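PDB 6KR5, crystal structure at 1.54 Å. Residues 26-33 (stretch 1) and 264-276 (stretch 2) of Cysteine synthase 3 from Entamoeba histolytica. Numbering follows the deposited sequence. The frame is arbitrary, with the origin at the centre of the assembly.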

# COMPACT_ATOMS: atom_id res chain seq x y z
N LEU B 26 -11.21 7.15 -5.74
CA LEU B 26 -11.08 8.25 -6.70
C LEU B 26 -11.05 9.55 -5.90
O LEU B 26 -11.99 9.84 -5.16
N VAL B 27 -9.95 10.30 -6.03
CA VAL B 27 -9.61 11.40 -5.12
C VAL B 27 -9.38 12.69 -5.91
O VAL B 27 -8.72 12.68 -6.95
N GLU B 28 -9.88 13.80 -5.38
CA GLU B 28 -9.63 15.10 -6.00
C GLU B 28 -8.19 15.55 -5.79
O GLU B 28 -7.66 15.48 -4.67
N LEU B 29 -7.57 16.06 -6.87
CA LEU B 29 -6.33 16.84 -6.77
C LEU B 29 -6.66 18.30 -6.47
O LEU B 29 -7.63 18.84 -7.00
N HIS B 30 -5.83 18.94 -5.64
CA HIS B 30 -6.03 20.35 -5.30
C HIS B 30 -4.72 21.12 -5.33
O HIS B 30 -4.65 22.24 -5.84
N GLY B 31 -3.67 20.53 -4.74
CA GLY B 31 -2.42 21.24 -4.62
C GLY B 31 -1.77 21.52 -5.96
O GLY B 31 -1.38 22.65 -6.25
N VAL B 32 -1.67 20.48 -6.80
CA VAL B 32 -1.02 20.65 -8.10
C VAL B 32 -1.95 21.18 -9.17
O VAL B 32 -1.49 21.47 -10.28
N THR B 33 -3.25 21.33 -8.88
CA THR B 33 -4.18 21.96 -9.82
C THR B 33 -4.29 23.46 -9.59
O THR B 33 -4.98 24.14 -10.36
N LYS B 264 9.59 14.81 -11.75
CA LYS B 264 9.32 16.08 -11.07
C LYS B 264 7.84 16.19 -10.69
O LYS B 264 7.51 16.61 -9.58
N MET B 265 6.94 15.79 -11.61
CA MET B 265 5.52 15.79 -11.28
C MET B 265 5.22 14.89 -10.08
O MET B 265 4.45 15.28 -9.19
N ALA B 266 5.81 13.69 -10.04
CA ALA B 266 5.55 12.78 -8.93
C ALA B 266 5.99 13.39 -7.61
O ALA B 266 5.29 13.26 -6.60
N ARG B 267 7.14 14.06 -7.60
CA ARG B 267 7.60 14.72 -6.38
C ARG B 267 6.65 15.83 -5.96
O ARG B 267 6.43 16.05 -4.77
N ALA B 268 6.11 16.57 -6.93
CA ALA B 268 5.20 17.66 -6.60
C ALA B 268 3.88 17.14 -6.04
O ALA B 268 3.30 17.74 -5.13
N VAL B 269 3.39 16.02 -6.58
CA VAL B 269 2.12 15.47 -6.11
C VAL B 269 2.22 15.04 -4.66
O VAL B 269 1.31 15.29 -3.86
N VAL B 270 3.31 14.38 -4.28
CA VAL B 270 3.40 13.96 -2.88
C VAL B 270 3.61 15.17 -1.97
O VAL B 270 3.02 15.23 -0.88
N LYS B 271 4.35 16.18 -2.42
CA LYS B 271 4.60 17.33 -1.54
C LYS B 271 3.36 18.20 -1.37
O LYS B 271 3.10 18.71 -0.27
N TYR B 272 2.59 18.40 -2.45
CA TYR B 272 1.50 19.37 -2.42
C TYR B 272 0.11 18.77 -2.35
O TYR B 272 -0.84 19.48 -1.99
N ASP B 273 -0.05 17.47 -2.67
CA ASP B 273 -1.31 16.78 -2.43
C ASP B 273 -1.19 15.63 -1.45
O ASP B 273 -2.21 15.05 -1.07
N GLY B 274 0.02 15.31 -1.00
CA GLY B 274 0.16 14.25 -0.03
C GLY B 274 -0.13 12.86 -0.55
O GLY B 274 -0.44 11.96 0.25
N ILE B 275 -0.04 12.65 -1.85
CA ILE B 275 -0.27 11.35 -2.48
C ILE B 275 1.06 10.87 -3.03
O ILE B 275 1.65 11.51 -3.90
N MET B 276 1.56 9.75 -2.51
CA MET B 276 2.88 9.24 -2.89
C MET B 276 2.70 8.24 -4.02
O MET B 276 2.60 7.03 -3.79

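The contact between these two stretches is built round Val32, on the loop of stretch 1, and Asp273, near the end of the helix in stretch 2. They cover more surface than any other residues here. Together the stretches bury 370 Å².

Asp273 points its CA-to-CB bond toward stretch 1. Its chi1 is m, and chi2 is -87°. This sets the carboxylate against three successive backbone amides of the loop. His30 N donates to Asp273 OD1 at 2.8 Å, and the bond is nearly straight, at 171°. Gly31 N donates to the same oxygen, Asp273 OD1, at 2.9 Å. Val32 N donates to the other oxygen, Asp273 OD2, at 2.9 Å. The three amides converge on the carboxylate, and one side chain accepts from all of them. Water 1 adds to the arrangement. It donates to Asp273 OD1 at 2.8 Å and to Glu28 O at 2.7 Å, and so links the carboxylate to the backbone of Glu28.

Val32 is buried, with chi1 m. Its CA-to-CB bond points sideways, but CG1 lies against the helix. Val32 CG1 is 3.8 Å from Met265 CE, 4.2 Å from Ala268 CB, 4.2 Å from Val269 CG2 and 4.3 Å from Tyr272 CB. One methyl thus meets residues spread over two turns of helix. Met265 starts sideways, with chi1 t and chi2 p, and its end comes nearer to reach the valine. Val32 CG2 lies 3.4 Å from Asp273 OD2, so the apolar patch runs directly up to the carboxylate.

Leu29 flanks the carboxylate. With chi1 m and chi2 t, its end comes nearer to stretch 2. Leu29 CD2 is 3.8 Å from Asp273 CG and 4.1 Å from Ile275 CD1. The CA-to-CB bond of Ile275 points toward stretch 1, with chi1 m and chi2 t. Ile275 CD1 also lies 4.4 Å from Val27 CG1, and the CA-to-CB bond of Val27, with chi1 t, points toward stretch 2.

Gly31 allows the closest backbone approach. Gly31 CA is 4.9 Å from Tyr272 CA and makes a CA-H...O contact of 3.5 Å with Tyr272 O. A CB on Gly31 would point toward stretch 2 and clash, at 2.1 Å from Tyr272 O. Tyr272 has chi1 m; its CA-to-CB bond points toward stretch 1, but its ring leads away.

His30 has chi1 m. His30 NE2 makes a weak hydrogen bond to Glu28 OE1 at 2.8 Å and is also bonded elsewhere in the structure.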

# COMPACT_ATOMS: atom_id res chain seq x y z
CB LEU B 26 -12.25 8.23 -7.69
CG LEU B 26 -12.20 9.19 -8.87
CD1 LEU B 26 -10.96 8.98 -9.71
CD2 LEU B 26 -13.45 8.99 -9.72
CB VAL B 27 -8.36 11.05 -4.28
CG1 VAL B 27 -8.02 12.17 -3.28
CG2 VAL B 27 -8.57 9.71 -3.56
CB GLU B 28 -10.56 16.16 -5.41
CG GLU B 28 -12.05 15.90 -5.58
CD GLU B 28 -12.91 16.90 -4.80
OE1 GLU B 28 -12.39 17.56 -3.88
OE2 GLU B 28 -14.11 17.02 -5.13
CB LEU B 29 -5.54 16.74 -8.07
CG LEU B 29 -4.84 15.42 -8.34
CD1 LEU B 29 -4.01 15.55 -9.62
CD2 LEU B 29 -3.97 15.00 -7.16
CB HIS B 30 -6.67 20.50 -3.92
CG HIS B 30 -8.05 19.93 -3.83
ND1 HIS B 30 -9.14 20.51 -4.46
CD2 HIS B 30 -8.53 18.84 -3.19
CE1 HIS B 30 -10.22 19.79 -4.21
NE2 HIS B 30 -9.88 18.78 -3.44
CB VAL B 32 -0.36 19.34 -8.59
CG1 VAL B 32 0.76 18.93 -7.64
CG2 VAL B 32 -1.40 18.22 -8.77
CB THR B 33 -5.57 21.34 -9.72
OG1 THR B 33 -6.13 21.62 -8.43
CG2 THR B 33 -5.51 19.83 -9.95
CB LYS B 264 9.74 17.25 -11.96
CG LYS B 264 9.57 18.60 -11.28
CD LYS B 264 10.47 19.67 -11.90
CE LYS B 264 10.02 20.03 -13.29
NZ LYS B 264 10.95 20.98 -13.98
CB MET B 265 4.70 15.34 -12.49
CG MET B 265 3.20 15.51 -12.27
SD MET B 265 2.67 17.21 -12.58
CE MET B 265 2.32 17.77 -10.92
CB ALA B 266 6.26 11.45 -9.17
CB ARG B 267 9.00 15.28 -6.57
CG ARG B 267 10.07 14.20 -6.62
CD ARG B 267 11.47 14.80 -6.55
NE ARG B 267 11.84 15.50 -7.77
CZ ARG B 267 12.42 14.93 -8.82
NH1 ARG B 267 12.70 13.63 -8.81
NH2 ARG B 267 12.74 15.66 -9.88
CB ALA B 268 4.95 18.53 -7.84
CB VAL B 269 1.69 14.32 -7.04
CG1 VAL B 269 0.50 13.57 -6.46
CG2 VAL B 269 1.37 14.88 -8.41
CB VAL B 270 4.47 12.85 -2.70
CG1 VAL B 270 5.83 13.33 -3.07
CG2 VAL B 270 4.45 12.31 -1.26
CB LYS B 271 5.75 18.17 -2.08
CG LYS B 271 6.22 19.25 -1.09
CD LYS B 271 7.45 19.98 -1.60
CE LYS B 271 7.83 21.11 -0.66
NZ LYS B 271 9.00 21.90 -1.15
CB TYR B 272 1.62 20.32 -3.62
CG TYR B 272 2.94 21.07 -3.54
CD1 TYR B 272 3.22 21.87 -2.45
CD2 TYR B 272 3.92 20.92 -4.51
CE1 TYR B 272 4.43 22.53 -2.34
CE2 TYR B 272 5.14 21.59 -4.41
CZ TYR B 272 5.38 22.39 -3.32
OH TYR B 272 6.58 23.08 -3.18
CB ASP B 273 -1.92 16.28 -3.75
CG ASP B 273 -2.53 17.40 -4.55
OD1 ASP B 273 -3.73 17.71 -4.32
OD2 ASP B 273 -1.81 17.98 -5.37
CB ILE B 275 -1.32 11.46 -3.59
CG1 ILE B 275 -2.68 11.84 -3.01
CG2 ILE B 275 -1.40 10.16 -4.37
CD1 ILE B 275 -3.66 12.31 -4.06
CB MET B 276 3.61 8.62 -1.71
CG MET B 276 5.06 8.32 -2.05
SD MET B 276 5.94 7.69 -0.60
CE MET B 276 7.63 7.61 -1.17
O HOH W 1 -5.76 16.40 -2.92